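PDB 6OFS: probable zinc protease PqqL, which is probably a zinc-dependent metalloendopeptidase of the M16 family, cutting peptides in the periplasm of Escherichia coli. Local coordinates for residues Ala53-His58 and Ala184-Phe189; Asn109-Met114 and Leu213-Asp218; Ala757-Leu762 and Val780-Ser785. All coordinates share one frame; numbering follows the deposited sequence.

In the fold
The three contacts illustrate how a long protease chain can be built from alpha/beta units in which helices pack on mixed sheets. Contacts 1 and 2 lie about 26 Å apart between centres, and their segments alternate along the chain, in the order 53-58, 109-114, 184-189, 213-218. Both adjoin the mixed sheet that contains strands 87-91, 96-103 and 199-205: contact 1 carries two histidine ligands of the zinc ion beside it, and contact 2 packs two helices on it. Contact 3 follows much later, about 96 Å from contact 1 between centres and beyond the chain's centre, where helix 749-771 meets a different sheet. Metal binding thus belongs to one end of an elongated molecule.

Contact 1: Ala53-His58 and Ala184-Phe189; sequences AHFVEH and AQLRQF. With ZN (zinc ion), chain B.
Leu186 rests on Phe55 with both of its methyl groups. CD1 sits over the face of the Phe55 ring, 4.1 Å from its centroid and 27° off the normal, a CH-pi contact, while CD2 lies 3.8 Å from Phe55 CB at the root of the ring. Val56 fits in beside this pair: its CG2 approaches the backbone O of Leu186 at 3.7 Å and also meets the ring of Phe189. That ring, carried with CG anti to the backbone N, reaches the first residue of 53-58, where Phe189 CZ comes 3.6 Å from Ala53 CB. No hydrogen bond joins the two segments; the five residues that touch are all buried, and their side chains meet through carbon atoms, with the Leu186 carbonyl O beside Val56.

The backbones behind these side chains run almost at right angles, with 94° between the helix directions and 9.7 Å between the axes. Further layers extend the packing: Trp193 meets the Phe189 ring, and Ile138 of helix 128-144 touches both Phe55 and His54.

CB of His54 points away from helix 183-193, on the zinc side. His54 NE2 binds the zinc ion at 2.3 Å and His58 NE2 at 2.1 Å. Being one turn apart, the two imidazoles converge through different first torsions: CG is anti to the backbone N in His54, but beside it in His58 (chi1 -84°). Glu134, predicted as a further zinc ligand, accepts a hydrogen bond from His58 ND1 and so probably steadies that ring, and Glu57, the predicted proton acceptor, is hydrogen-bonded through OE2 to Thr91. One face of a short helix thus packs while the other binds metal, as in the inverted zinc motif HxxEH of the M16 peptidases.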
loop_
_atom_site.group_PDB
_atom_site.type_symbol
_atom_site.label_atom_id
_atom_site.label_comp_id
_atom_site.label_asym_id
_atom_site.label_seq_id
_atom_site.Cartn_x
_atom_site.Cartn_y
_atom_site.Cartn_z
ATOM N N ALA A 53 11.831 -16.350 -41.168
ATOM C CA ALA A 53 11.268 -15.147 -40.537
ATOM C C ALA A 53 12.236 -13.962 -40.625
ATOM O O ALA A 53 11.818 -12.849 -40.995
ATOM C CB ALA A 53 10.906 -15.423 -39.088
ATOM N N HIS A 54 13.534 -14.229 -40.363
ATOM C CA HIS A 54 14.604 -13.241 -40.414
ATOM C C HIS A 54 14.959 -12.890 -41.858
ATOM O O HIS A 54 15.231 -11.714 -42.152
ATOM C CB HIS A 54 15.823 -13.704 -39.591
ATOM C CG HIS A 54 17.074 -12.902 -39.804
ATOM N ND1 HIS A 54 18.168 -13.433 -40.474
ATOM C CD2 HIS A 54 17.372 -11.642 -39.422
ATOM C CE1 HIS A 54 19.095 -12.493 -40.453
ATOM N NE2 HIS A 54 18.661 -11.395 -39.839
ATOM N N PHE A 55 14.923 -13.884 -42.772
ATOM C CA PHE A 55 15.211 -13.619 -44.183
ATOM C C PHE A 55 14.142 -12.660 -44.711
ATOM O O PHE A 55 14.482 -11.694 -45.388
ATOM C CB PHE A 55 15.264 -14.925 -45.012
ATOM C CG PHE A 55 16.117 -14.917 -46.276
ATOM C CD1 PHE A 55 15.919 -13.961 -47.272
ATOM C CD2 PHE A 55 17.067 -15.914 -46.501
ATOM C CE1 PHE A 55 16.680 -13.976 -48.444
ATOM C CE2 PHE A 55 17.831 -15.927 -47.674
ATOM C CZ PHE A 55 17.623 -14.965 -48.642
ATOM N N VAL A 56 12.861 -12.896 -44.348
ATOM C CA VAL A 56 11.716 -12.055 -44.729
ATOM C C VAL A 56 11.931 -10.608 -44.236
ATOM O O VAL A 56 11.791 -9.678 -45.024
ATOM C CB VAL A 56 10.341 -12.667 -44.307
ATOM C CG1 VAL A 56 9.223 -11.617 -44.334
ATOM C CG2 VAL A 56 9.983 -13.870 -45.185
ATOM N N GLU A 57 12.351 -10.439 -42.969
ATOM C CA GLU A 57 12.676 -9.136 -42.368
ATOM C C GLU A 57 13.657 -8.365 -43.295
ATOM O O GLU A 57 13.351 -7.247 -43.715
ATOM C CB GLU A 57 13.261 -9.347 -40.958
ATOM C CG GLU A 57 13.714 -8.089 -40.242
ATOM C CD GLU A 57 15.120 -8.187 -39.692
ATOM O OE1 GLU A 57 16.027 -7.539 -40.263
ATOM O OE2 GLU A 57 15.323 -8.922 -38.699
ATOM N N HIS A 58 14.785 -9.006 -43.668
ATOM C CA HIS A 58 15.784 -8.433 -44.582
ATOM C C HIS A 58 15.179 -8.068 -45.962
ATOM O O HIS A 58 15.435 -6.975 -46.463
ATOM C CB HIS A 58 16.949 -9.412 -44.762
ATOM C CG HIS A 58 17.990 -9.326 -43.690
ATOM N ND1 HIS A 58 19.283 -8.891 -43.966
ATOM C CD2 HIS A 58 17.901 -9.623 -42.374
ATOM C CE1 HIS A 58 19.929 -8.937 -42.815
ATOM N NE2 HIS A 58 19.138 -9.360 -41.824
ATOM N N ALA A 184 9.814 -18.409 -53.600
ATOM C CA ALA A 184 8.438 -18.885 -53.395
ATOM C C ALA A 184 8.192 -19.243 -51.923
ATOM O O ALA A 184 7.121 -18.923 -51.407
ATOM C CB ALA A 184 8.134 -20.080 -54.289
ATOM N N GLN A 185 9.189 -19.856 -51.237
ATOM C CA GLN A 185 9.073 -20.220 -49.813
ATOM C C GLN A 185 9.016 -18.978 -48.912
ATOM O O GLN A 185 8.259 -18.956 -47.936
ATOM C CB GLN A 185 10.198 -21.167 -49.385
ATOM C CG GLN A 185 10.106 -22.535 -50.053
ATOM C CD GLN A 185 11.440 -23.227 -50.220
ATOM O OE1 GLN A 185 12.521 -22.680 -49.951
ATOM N NE2 GLN A 185 11.390 -24.463 -50.682
ATOM N N LEU A 186 9.797 -17.937 -49.276
ATOM C CA LEU A 186 9.837 -16.643 -48.588
ATOM C C LEU A 186 8.515 -15.942 -48.818
ATOM O O LEU A 186 7.994 -15.307 -47.896
ATOM C CB LEU A 186 11.000 -15.757 -49.091
ATOM C CG LEU A 186 12.403 -16.317 -48.881
ATOM C CD1 LEU A 186 13.430 -15.542 -49.677
ATOM C CD2 LEU A 186 12.765 -16.379 -47.412
ATOM N N ARG A 187 7.955 -16.081 -50.041
ATOM C CA ARG A 187 6.656 -15.508 -50.359
ATOM C C ARG A 187 5.562 -16.226 -49.538
ATOM O O ARG A 187 4.752 -15.553 -48.907
ATOM C CB ARG A 187 6.382 -15.523 -51.874
ATOM C CG ARG A 187 5.444 -14.384 -52.320
ATOM C CD ARG A 187 5.362 -14.216 -53.837
ATOM N NE ARG A 187 6.573 -13.625 -54.414
ATOM C CZ ARG A 187 7.460 -14.290 -55.153
ATOM N NH1 ARG A 187 7.273 -15.574 -55.432
ATOM N NH2 ARG A 187 8.535 -13.673 -55.628
ATOM N N GLN A 188 5.616 -17.572 -49.462
ATOM C CA GLN A 188 4.673 -18.407 -48.706
ATOM C C GLN A 188 4.566 -18.048 -47.221
ATOM O O GLN A 188 3.452 -17.970 -46.706
ATOM C CB GLN A 188 4.993 -19.893 -48.878
ATOM C CG GLN A 188 4.186 -20.548 -50.001
ATOM C CD GLN A 188 5.060 -21.180 -51.060
ATOM O OE1 GLN A 188 5.823 -22.122 -50.797
ATOM N NE2 GLN A 188 4.972 -20.664 -52.286
ATOM N N PHE A 189 5.712 -17.815 -46.542
ATOM C CA PHE A 189 5.750 -17.447 -45.121
ATOM C C PHE A 189 5.182 -16.044 -44.914
ATOM O O PHE A 189 4.459 -15.806 -43.948
ATOM C CB PHE A 189 7.190 -17.518 -44.586
ATOM C CG PHE A 189 7.377 -17.280 -43.098
ATOM C CD1 PHE A 189 7.546 -15.993 -42.596
ATOM C CD2 PHE A 189 7.481 -18.352 -42.214
ATOM C CE1 PHE A 189 7.736 -15.779 -41.232
ATOM C CE2 PHE A 189 7.703 -18.141 -40.857
ATOM C CZ PHE A 189 7.826 -16.857 -40.372
HETATM ZN ZN ZN B . 19.704 -9.327 -39.793
#

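Contact 2: Asn109-Met114 and Leu213-Asp218; sequences NLQQVM and LALIKD
Leu215 pushes its CD1 methyl into the angle between Leu110 and Met114, and here the contact is tight. CD1 lies 3.6 Å from Met114 CG and 4.0 Å from Leu110 CB, close to the backbone of helix 107-122. Met114 answers from the other direction: bends at chi2 (-50°) and chi3 (-64°) curl its thioether round, so that Met114 CE comes 3.4 Å from the carbonyl O of Leu215. On the sheet side, Met114 and Ile216 both touch Phe201 of strand 199-205, and Leu110 touches Leu102 of strand 96-103.

Toward the solvent the packing thins. Gln111, bent at chi2, crosses Leu215 with its amide, NE2 standing 4.2 Å from Leu215 CD1, and its OE1 comes no nearer to Asp218 than 4.3 Å, at CB. The polar end is instead held by Asn219, on the same helix as Leu215: its ND2 is hydrogen-bonded to Gln111 OE1 across the gap between helices and to Leu215 O within its own helix.

With their axes 10.2 Å apart and their directions 41° apart, these helices lie side by side on one face of a mixed sheet, the layered alpha/beta architecture of M16 peptidase domains.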
loop_
_atom_site.group_PDB
_atom_site.type_symbol
_atom_site.label_atom_id
_atom_site.label_comp_id
_atom_site.label_asym_id
_atom_site.label_seq_id
_atom_site.Cartn_x
_atom_site.Cartn_y
_atom_site.Cartn_z
ATOM N N ASN A 109 6.389 13.884 -45.438
ATOM C CA ASN A 109 7.375 12.869 -45.126
ATOM C C ASN A 109 6.691 11.795 -44.276
ATOM O O ASN A 109 6.822 10.614 -44.595
ATOM C CB ASN A 109 8.605 13.489 -44.461
ATOM C CG ASN A 109 9.553 14.136 -45.453
ATOM O OD1 ASN A 109 9.366 14.081 -46.683
ATOM N ND2 ASN A 109 10.602 14.763 -44.944
ATOM N N LEU A 110 5.853 12.210 -43.293
ATOM C CA LEU A 110 5.024 11.317 -42.464
ATOM C C LEU A 110 4.119 10.435 -43.347
ATOM O O LEU A 110 3.912 9.266 -43.032
ATOM C CB LEU A 110 4.122 12.119 -41.498
ATOM C CG LEU A 110 4.727 12.776 -40.257
ATOM C CD1 LEU A 110 3.617 13.307 -39.357
ATOM C CD2 LEU A 110 5.586 11.802 -39.442
ATOM N N GLN A 111 3.587 11.007 -44.445
ATOM C CA GLN A 111 2.719 10.336 -45.405
ATOM C C GLN A 111 3.452 9.270 -46.197
ATOM O O GLN A 111 2.961 8.144 -46.305
ATOM C CB GLN A 111 2.084 11.367 -46.347
ATOM C CG GLN A 111 0.711 10.949 -46.857
ATOM C CD GLN A 111 -0.275 10.653 -45.748
ATOM O OE1 GLN A 111 -0.932 9.611 -45.754
ATOM N NE2 GLN A 111 -0.398 11.558 -44.772
ATOM N N GLN A 112 4.627 9.630 -46.750
ATOM C CA GLN A 112 5.474 8.734 -47.533
ATOM C C GLN A 112 5.917 7.521 -46.691
ATOM O O GLN A 112 5.927 6.396 -47.198
ATOM C CB GLN A 112 6.686 9.507 -48.102
ATOM C CG GLN A 112 7.665 8.639 -48.878
ATOM C CD GLN A 112 7.838 9.074 -50.294
ATOM O OE1 GLN A 112 8.559 10.035 -50.592
ATOM N NE2 GLN A 112 7.206 8.349 -51.199
ATOM N N VAL A 113 6.255 7.758 -45.409
ATOM C CA VAL A 113 6.678 6.723 -44.476
ATOM C C VAL A 113 5.526 5.761 -44.207
ATOM O O VAL A 113 5.735 4.541 -44.228
ATOM C CB VAL A 113 7.319 7.310 -43.199
ATOM C CG1 VAL A 113 7.538 6.234 -42.137
ATOM C CG2 VAL A 113 8.638 8.000 -43.526
ATOM N N MET A 114 4.306 6.302 -44.043
ATOM C CA MET A 114 3.091 5.502 -43.852
ATOM C C MET A 114 2.780 4.651 -45.090
ATOM O O MET A 114 2.281 3.533 -44.961
ATOM C CB MET A 114 1.892 6.400 -43.540
ATOM C CG MET A 114 1.810 6.822 -42.096
ATOM S SD MET A 114 1.963 5.490 -40.874
ATOM C CE MET A 114 0.524 4.537 -41.230
ATOM N N LEU A 213 -4.351 9.118 -35.545
ATOM C CA LEU A 213 -5.387 8.201 -36.028
ATOM C C LEU A 213 -5.593 8.345 -37.535
ATOM O O LEU A 213 -5.662 7.344 -38.244
ATOM C CB LEU A 213 -6.701 8.400 -35.256
ATOM C CG LEU A 213 -7.840 7.425 -35.557
ATOM C CD1 LEU A 213 -7.547 6.036 -35.020
ATOM C CD2 LEU A 213 -9.142 7.921 -34.956
ATOM N N ALA A 214 -5.643 9.596 -38.021
ATOM C CA ALA A 214 -5.789 9.936 -39.434
ATOM C C ALA A 214 -4.580 9.455 -40.254
ATOM O O ALA A 214 -4.716 9.213 -41.446
ATOM C CB ALA A 214 -5.948 11.437 -39.583
ATOM N N LEU A 215 -3.396 9.336 -39.621
ATOM C CA LEU A 215 -2.189 8.850 -40.285
ATOM C C LEU A 215 -2.336 7.342 -40.538
ATOM O O LEU A 215 -1.971 6.858 -41.610
ATOM C CB LEU A 215 -0.950 9.150 -39.409
ATOM C CG LEU A 215 -0.044 10.351 -39.781
ATOM C CD1 LEU A 215 0.750 10.100 -41.057
ATOM C CD2 LEU A 215 -0.817 11.681 -39.872
ATOM N N ILE A 216 -2.925 6.626 -39.555
ATOM C CA ILE A 216 -3.172 5.186 -39.590
ATOM C C ILE A 216 -4.335 4.867 -40.546
ATOM O O ILE A 216 -4.163 4.053 -41.457
ATOM C CB ILE A 216 -3.392 4.582 -38.154
ATOM C CG1 ILE A 216 -2.212 4.888 -37.202
ATOM C CG2 ILE A 216 -3.657 3.064 -38.219
ATOM C CD1 ILE A 216 -2.522 4.725 -35.702
ATOM N N LYS A 217 -5.517 5.492 -40.323
ATOM C CA LYS A 217 -6.728 5.257 -41.118
ATOM C C LYS A 217 -6.575 5.635 -42.601
ATOM O O LYS A 217 -7.140 4.952 -43.450
ATOM C CB LYS A 217 -7.962 5.920 -40.489
ATOM C CG LYS A 217 -8.481 5.131 -39.296
ATOM C CD LYS A 217 -9.674 5.771 -38.606
ATOM C CE LYS A 217 -10.226 4.848 -37.538
ATOM N NZ LYS A 217 -11.294 5.498 -36.733
ATOM N N ASP A 218 -5.783 6.669 -42.920
ATOM C CA ASP A 218 -5.571 7.067 -44.309
ATOM C C ASP A 218 -4.756 6.062 -45.106
ATOM O O ASP A 218 -4.933 5.977 -46.320
ATOM C CB ASP A 218 -4.885 8.443 -44.391
ATOM C CG ASP A 218 -5.803 9.651 -44.240
ATOM O OD1 ASP A 218 -5.541 10.686 -44.906
ATOM O OD2 ASP A 218 -6.778 9.569 -43.443
#

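Contact 3: Ala757-Leu762 and Val780-Ser785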
loop_
_atom_site.group_PDB
_atom_site.type_symbol
_atom_site.label_atom_id
_atom_site.label_comp_id
_atom_site.label_asym_id
_atom_site.label_seq_id
_atom_site.Cartn_x
_atom_site.Cartn_y
_atom_site.Cartn_z
ATOM N N ALA A 757 -22.356 12.682 43.613
ATOM C CA ALA A 757 -22.449 12.323 45.036
ATOM C C ALA A 757 -23.813 11.669 45.307
ATOM O O ALA A 757 -23.870 10.592 45.901
ATOM C CB ALA A 757 -22.247 13.547 45.919
ATOM N N PHE A 758 -24.883 12.265 44.762
ATOM C CA PHE A 758 -26.230 11.736 44.852
ATOM C C PHE A 758 -26.317 10.340 44.245
ATOM O O PHE A 758 -26.927 9.468 44.857
ATOM C CB PHE A 758 -27.214 12.673 44.152
ATOM C CG PHE A 758 -28.626 12.137 44.099
ATOM C CD1 PHE A 758 -29.097 11.478 42.965
ATOM C CD2 PHE A 758 -29.479 12.266 45.191
ATOM C CE1 PHE A 758 -30.392 10.960 42.926
ATOM C CE2 PHE A 758 -30.779 11.752 45.146
ATOM C CZ PHE A 758 -31.225 11.101 44.013
ATOM N N ASN A 759 -25.737 10.132 43.037
ATOM C CA ASN A 759 -25.782 8.835 42.349
ATOM C C ASN A 759 -25.038 7.736 43.094
ATOM O O ASN A 759 -25.444 6.569 42.993
ATOM C CB ASN A 759 -25.326 8.919 40.888
ATOM C CG ASN A 759 -25.556 7.633 40.095
ATOM O OD1 ASN A 759 -24.601 6.972 39.646
ATOM N ND2 ASN A 759 -26.827 7.234 39.931
ATOM N N VAL A 760 -23.973 8.091 43.856
ATOM C CA VAL A 760 -23.238 7.113 44.671
ATOM C C VAL A 760 -24.204 6.591 45.763
ATOM O O VAL A 760 -24.286 5.382 45.991
ATOM C CB VAL A 760 -21.911 7.702 45.247
ATOM C CG1 VAL A 760 -21.340 6.839 46.376
ATOM C CG2 VAL A 760 -20.873 7.896 44.143
ATOM N N ALA A 761 -24.969 7.517 46.368
ATOM C CA ALA A 761 -25.971 7.246 47.395
ATOM C C ALA A 761 -27.134 6.451 46.818
ATOM O O ALA A 761 -27.597 5.495 47.447
ATOM C CB ALA A 761 -26.478 8.553 47.983
ATOM N N LEU A 762 -27.588 6.845 45.614
ATOM C CA LEU A 762 -28.685 6.214 44.890
ATOM C C LEU A 762 -28.351 4.773 44.535
ATOM O O LEU A 762 -29.164 3.888 44.795
ATOM C CB LEU A 762 -29.056 7.037 43.638
ATOM C CG LEU A 762 -30.148 6.466 42.719
ATOM C CD1 LEU A 762 -31.465 6.265 43.460
ATOM C CD2 LEU A 762 -30.364 7.365 41.524
ATOM N N VAL A 780 -27.388 -5.165 39.551
ATOM C CA VAL A 780 -28.050 -3.865 39.453
ATOM C C VAL A 780 -27.016 -2.787 39.137
ATOM O O VAL A 780 -25.848 -2.899 39.526
ATOM C CB VAL A 780 -28.978 -3.522 40.653
ATOM C CG1 VAL A 780 -28.192 -3.062 41.884
ATOM C CG2 VAL A 780 -30.052 -2.508 40.256
ATOM N N SER A 781 -27.449 -1.770 38.390
ATOM C CA SER A 781 -26.618 -0.654 37.982
ATOM C C SER A 781 -27.394 0.651 38.016
ATOM O O SER A 781 -28.609 0.680 37.781
ATOM C CB SER A 781 -26.048 -0.898 36.594
ATOM O OG SER A 781 -24.922 -0.053 36.433
ATOM N N SER A 782 -26.681 1.726 38.358
ATOM C CA SER A 782 -27.202 3.088 38.432
ATOM C C SER A 782 -26.102 3.991 37.912
ATOM O O SER A 782 -25.126 4.253 38.623
ATOM C CB SER A 782 -27.582 3.440 39.867
ATOM O OG SER A 782 -28.171 4.728 39.935
ATOM N N ARG A 783 -26.213 4.371 36.633
ATOM C CA ARG A 783 -25.232 5.197 35.919
ATOM C C ARG A 783 -25.853 6.519 35.509
ATOM O O ARG A 783 -27.042 6.577 35.176
ATOM C CB ARG A 783 -24.698 4.471 34.663
ATOM C CG ARG A 783 -24.133 3.069 34.922
ATOM C CD ARG A 783 -23.753 2.376 33.623
ATOM N NE ARG A 783 -23.334 0.989 33.840
ATOM C CZ ARG A 783 -23.910 -0.070 33.277
ATOM N NH1 ARG A 783 -24.937 0.085 32.448
ATOM N NH2 ARG A 783 -23.460 -1.292 33.531
ATOM N N LEU A 784 -25.037 7.574 35.505
ATOM C CA LEU A 784 -25.483 8.920 35.153
ATOM C C LEU A 784 -24.565 9.548 34.105
ATOM O O LEU A 784 -23.380 9.747 34.357
ATOM C CB LEU A 784 -25.530 9.774 36.427
ATOM C CG LEU A 784 -26.289 11.080 36.338
ATOM C CD1 LEU A 784 -27.800 10.850 36.490
ATOM C CD2 LEU A 784 -25.789 12.049 37.383
ATOM N N SER A 785 -25.120 9.849 32.933
ATOM C CA SER A 785 -24.418 10.447 31.800
ATOM C C SER A 785 -24.837 11.920 31.599
ATOM O O SER A 785 -26.021 12.241 31.720
ATOM C CB SER A 785 -24.720 9.633 30.544
ATOM O OG SER A 785 -24.176 10.206 29.366
#
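Asn759 and Ser782 meet where helix 749-771 lies along strand 779-787, an outermost strand of a five-stranded mixed sheet in the alpha/beta fold of an M16 inactive domain. Helix and strand follow one another in the chain and run nearly antiparallel, at 169°, with their axes 8.5 Å apart. The carboxamide of Asn759, set with CG anti to the backbone N (chi1 -172°), extends from the helix to the strand backbone. Asn759 CG stands 3.7 Å from Ser782 O and 3.9 Å from Ser782 OG, which places the amide group against the carbonyl O and the hydroxyl of one residue. It also touches Leu784, with Asn759 CG 4.2 Å from Leu784 CB. Leu762, one turn further along the helix, brings its CD2 methyl to 3.8 Å from Ser782 OG, an apolar neighbour for a hydroxyl that is hydrogen-bonded to His795 NE2 on the adjacent strand 792-801. CB of Arg783, between Ser782 and Leu784, points away from the helix.

Replacing Asn759 by an alanine would probably open a gap between helix and strand and deprive the backbone carbonyl of Ser782 of a polar neighbour. Backbone hydrogen bonds to strand 792-801, such as that of Arg783 with Leu796, tie this strand into its sheet. A buried amide thus faces a serine whose hydroxyl already has a histidine partner, with Leu784 against the amide and Leu762 against the hydroxyl, so polar and apolar contacts together hold helix to strand.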